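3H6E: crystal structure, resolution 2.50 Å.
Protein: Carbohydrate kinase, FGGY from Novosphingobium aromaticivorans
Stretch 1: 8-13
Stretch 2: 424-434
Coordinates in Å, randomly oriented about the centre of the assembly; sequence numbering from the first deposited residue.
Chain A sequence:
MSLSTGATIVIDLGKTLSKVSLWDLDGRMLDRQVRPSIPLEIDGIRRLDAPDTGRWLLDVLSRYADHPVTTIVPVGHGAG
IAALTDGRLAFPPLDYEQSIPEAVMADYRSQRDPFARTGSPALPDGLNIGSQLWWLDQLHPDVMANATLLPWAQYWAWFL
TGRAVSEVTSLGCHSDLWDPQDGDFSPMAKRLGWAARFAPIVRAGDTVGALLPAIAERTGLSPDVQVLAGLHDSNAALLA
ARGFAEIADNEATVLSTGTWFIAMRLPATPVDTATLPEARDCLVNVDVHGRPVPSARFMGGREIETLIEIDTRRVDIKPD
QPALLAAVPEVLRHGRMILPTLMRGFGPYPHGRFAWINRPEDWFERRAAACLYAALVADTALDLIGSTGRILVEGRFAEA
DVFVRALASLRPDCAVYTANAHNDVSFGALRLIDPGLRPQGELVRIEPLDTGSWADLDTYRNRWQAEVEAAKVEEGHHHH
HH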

# COMPACT_ATOMS: atom_id res chain seq x y z
N THR A 8 19.59 11.97 9.03
CA THR A 8 18.16 11.74 8.83
C THR A 8 17.71 10.38 9.35
O THR A 8 18.48 9.41 9.34
N ILE A 9 16.47 10.31 9.82
CA ILE A 9 15.94 9.10 10.42
C ILE A 9 14.49 8.85 10.01
O ILE A 9 13.63 9.72 10.15
N VAL A 10 14.23 7.64 9.51
CA VAL A 10 12.88 7.27 9.12
C VAL A 10 12.30 6.24 10.09
O VAL A 10 12.92 5.22 10.36
N ILE A 11 11.12 6.53 10.62
CA ILE A 11 10.41 5.58 11.46
C ILE A 11 9.24 4.97 10.70
O ILE A 11 8.28 5.66 10.37
N ASP A 12 9.34 3.68 10.39
CA ASP A 12 8.33 3.00 9.61
C ASP A 12 7.57 1.99 10.45
O ASP A 12 7.94 0.82 10.52
N LEU A 13 6.51 2.46 11.10
CA LEU A 13 5.73 1.62 11.98
C LEU A 13 4.58 0.96 11.23
O LEU A 13 3.41 1.33 11.37
N ASP A 424 15.58 -0.67 0.46
CA ASP A 424 14.87 -0.82 1.73
C ASP A 424 13.51 -0.15 1.63
O ASP A 424 13.37 0.93 1.06
N VAL A 425 12.51 -0.80 2.21
CA VAL A 425 11.13 -0.35 2.10
C VAL A 425 10.94 1.11 2.53
O VAL A 425 9.98 1.77 2.12
N SER A 426 11.87 1.63 3.33
CA SER A 426 11.73 2.96 3.92
C SER A 426 12.38 4.10 3.12
O SER A 426 12.30 5.26 3.52
N PHE A 427 13.02 3.77 2.00
CA PHE A 427 13.75 4.78 1.25
C PHE A 427 12.88 5.96 0.84
O PHE A 427 13.27 7.12 1.00
N GLY A 428 11.70 5.66 0.29
CA GLY A 428 10.82 6.67 -0.26
C GLY A 428 10.80 7.99 0.49
O GLY A 428 10.88 9.05 -0.12
N ALA A 429 10.69 7.92 1.81
CA ALA A 429 10.56 9.11 2.64
C ALA A 429 11.69 10.12 2.44
O ALA A 429 11.47 11.33 2.54
N LEU A 430 12.90 9.64 2.18
CA LEU A 430 14.03 10.53 1.92
C LEU A 430 13.69 11.56 0.84
O LEU A 430 14.09 12.72 0.92
N ARG A 431 12.96 11.11 -0.18
CA ARG A 431 12.61 11.97 -1.30
C ARG A 431 11.67 13.10 -0.89
O ARG A 431 11.35 13.99 -1.68
N LEU A 432 11.23 13.06 0.36
CA LEU A 432 10.38 14.10 0.91
C LEU A 432 11.26 15.28 1.33
O LEU A 432 10.83 16.43 1.34
N ILE A 433 12.52 14.97 1.66
CA ILE A 433 13.51 15.98 2.00
C ILE A 433 14.24 16.43 0.74
O ILE A 433 14.20 17.60 0.36
N ASP A 434 14.92 15.48 0.10
CA ASP A 434 15.65 15.74 -1.13
C ASP A 434 15.03 14.99 -2.31
O ASP A 434 15.37 13.84 -2.57

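A β-strand shows alternate side chains to its two sides, so a segment packed against one side of it meets every second residue. The contact between residues 8-13 and 424-434 of this FGGY carbohydrate kinase is a compact example, joining parts of the chain more than 400 residues apart. Thr 8, Val 10 and Asp 12 direct their CA-to-CB bonds toward the second stretch, whereas Ile 9 and Ile 11 point away and make no contact with it. About 305 Å² of surface is buried, both sides summed.

Val 10 gives up the most area. With chi1 t (-173°), both methyls face the second stretch: CG1 of Val 10 lies 4.0 Å and CG2 4.3 Å from CB of Ala 429, and CG2 also lies 3.7 Å from CD1 of Leu 430. The small side chain of Ala 429 points toward the strand and meets the valine with its single methyl group. Leu 430 arrives differently. Its CA-to-CB bond runs sideways, but chi1 of -90° (m) and chi2 of 51° (p) bring the end of the side chain nearer, so that CD1 makes the contact. CG1 of Val 10 also rests 4.0 Å from the backbone O of Ser 426.

At one end of this apolar patch, Thr 8 adopts the p rotamer and its CG2 lies 3.6 Å from CD1 of Ile 433. The isoleucine has chi1 m and chi2 t, an extended arrangement that carries its terminal methyl to the threonine. CG2 makes the closest approach here; OG1 of Thr 8 is hydrogen-bonded elsewhere in the structure.

The other end is polar. Asp 12, with chi1 t (-168°), brings its carboxylate close to Ser 426, whose m rotamer places the hydroxyl within reach. Ser 426 OG donates a weak hydrogen bond to Asp 12 OD2 at 3.3 Å, the only hydrogen bond between the stretches. The same carboxylate oxygen, OD2 of Asp 12, lies 3.7 Å from CG1 of Val 425, a p rotamer whose CA-to-CB bond points sideways.

The serine is presented by a type I turn from Asp 424 to Phe 427, closed by a hydrogen bond from Phe 427 N to Asp 424 O (3.0 Å). Asp 424, itself in the t rotamer, braces this turn by accepting a hydrogen bond from Ser 426 N at its OD2 (3.0 Å). Its CA-to-CB bond points toward the first stretch, but the side chain does not reach it.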

# COMPACT_ATOMS: atom_id res chain seq x y z
CB THR A 8 17.78 11.87 7.36
OG1 THR A 8 18.67 11.07 6.57
CG2 THR A 8 17.90 13.32 6.91
CB ILE A 9 16.02 9.15 11.95
CG1 ILE A 9 17.47 9.26 12.41
CG2 ILE A 9 15.35 7.92 12.56
CD1 ILE A 9 17.64 9.63 13.88
CB VAL A 10 12.85 6.67 7.70
CG1 VAL A 10 11.42 6.46 7.25
CG2 VAL A 10 13.60 7.57 6.73
CB ILE A 11 9.91 6.23 12.76
CG1 ILE A 11 9.65 7.72 12.54
CG2 ILE A 11 10.93 6.06 13.87
CD1 ILE A 11 9.55 8.52 13.83
CB ASP A 12 8.95 2.30 8.40
CG ASP A 12 7.91 1.84 7.40
OD1 ASP A 12 6.74 1.66 7.79
OD2 ASP A 12 8.27 1.65 6.21
CB LEU A 13 5.24 2.47 13.15
CG LEU A 13 6.44 3.21 13.74
CD1 LEU A 13 6.06 4.52 14.40
CD2 LEU A 13 7.23 2.32 14.69
CB ASP A 424 15.67 -0.22 2.89
CG ASP A 424 14.97 -0.42 4.23
OD1 ASP A 424 15.04 -1.54 4.78
OD2 ASP A 424 14.35 0.55 4.72
CB VAL A 425 10.19 -1.26 2.92
CG1 VAL A 425 10.22 -0.87 4.39
CG2 VAL A 425 8.78 -1.20 2.37
CB SER A 426 12.26 2.97 5.36
OG SER A 426 11.49 2.15 6.22
CB PHE A 427 14.43 4.20 0.01
CG PHE A 427 14.91 5.25 -0.96
CD1 PHE A 427 15.98 6.07 -0.63
CD2 PHE A 427 14.28 5.43 -2.18
CE1 PHE A 427 16.42 7.04 -1.50
CE2 PHE A 427 14.72 6.41 -3.06
CZ PHE A 427 15.79 7.21 -2.72
CB ALA A 429 10.45 8.72 4.10
CB LEU A 430 15.26 9.73 1.50
CG LEU A 430 16.21 9.26 2.61
CD1 LEU A 430 15.46 8.55 3.72
CD2 LEU A 430 17.29 8.38 2.02
CB ARG A 431 12.00 11.14 -2.43
CG ARG A 431 12.93 10.06 -2.96
CD ARG A 431 12.72 9.83 -4.44
NE ARG A 431 12.62 11.10 -5.16
CZ ARG A 431 11.48 11.65 -5.55
NH1 ARG A 431 10.33 11.03 -5.30
NH2 ARG A 431 11.48 12.81 -6.19
CB LEU A 432 9.62 13.55 2.11
CG LEU A 432 8.11 13.78 2.19
CD1 LEU A 432 7.49 13.87 0.80
CD2 LEU A 432 7.46 12.67 3.01
CB ILE A 433 14.56 15.43 2.97
CG1 ILE A 433 13.88 14.76 4.17
CG2 ILE A 433 15.50 16.54 3.42
CD1 ILE A 433 14.84 14.01 5.07
CB ASP A 434 17.12 15.36 -0.96
CG ASP A 434 17.94 15.57 -2.23
OD1 ASP A 434 17.38 16.09 -3.22
OD2 ASP A 434 19.14 15.22 -2.23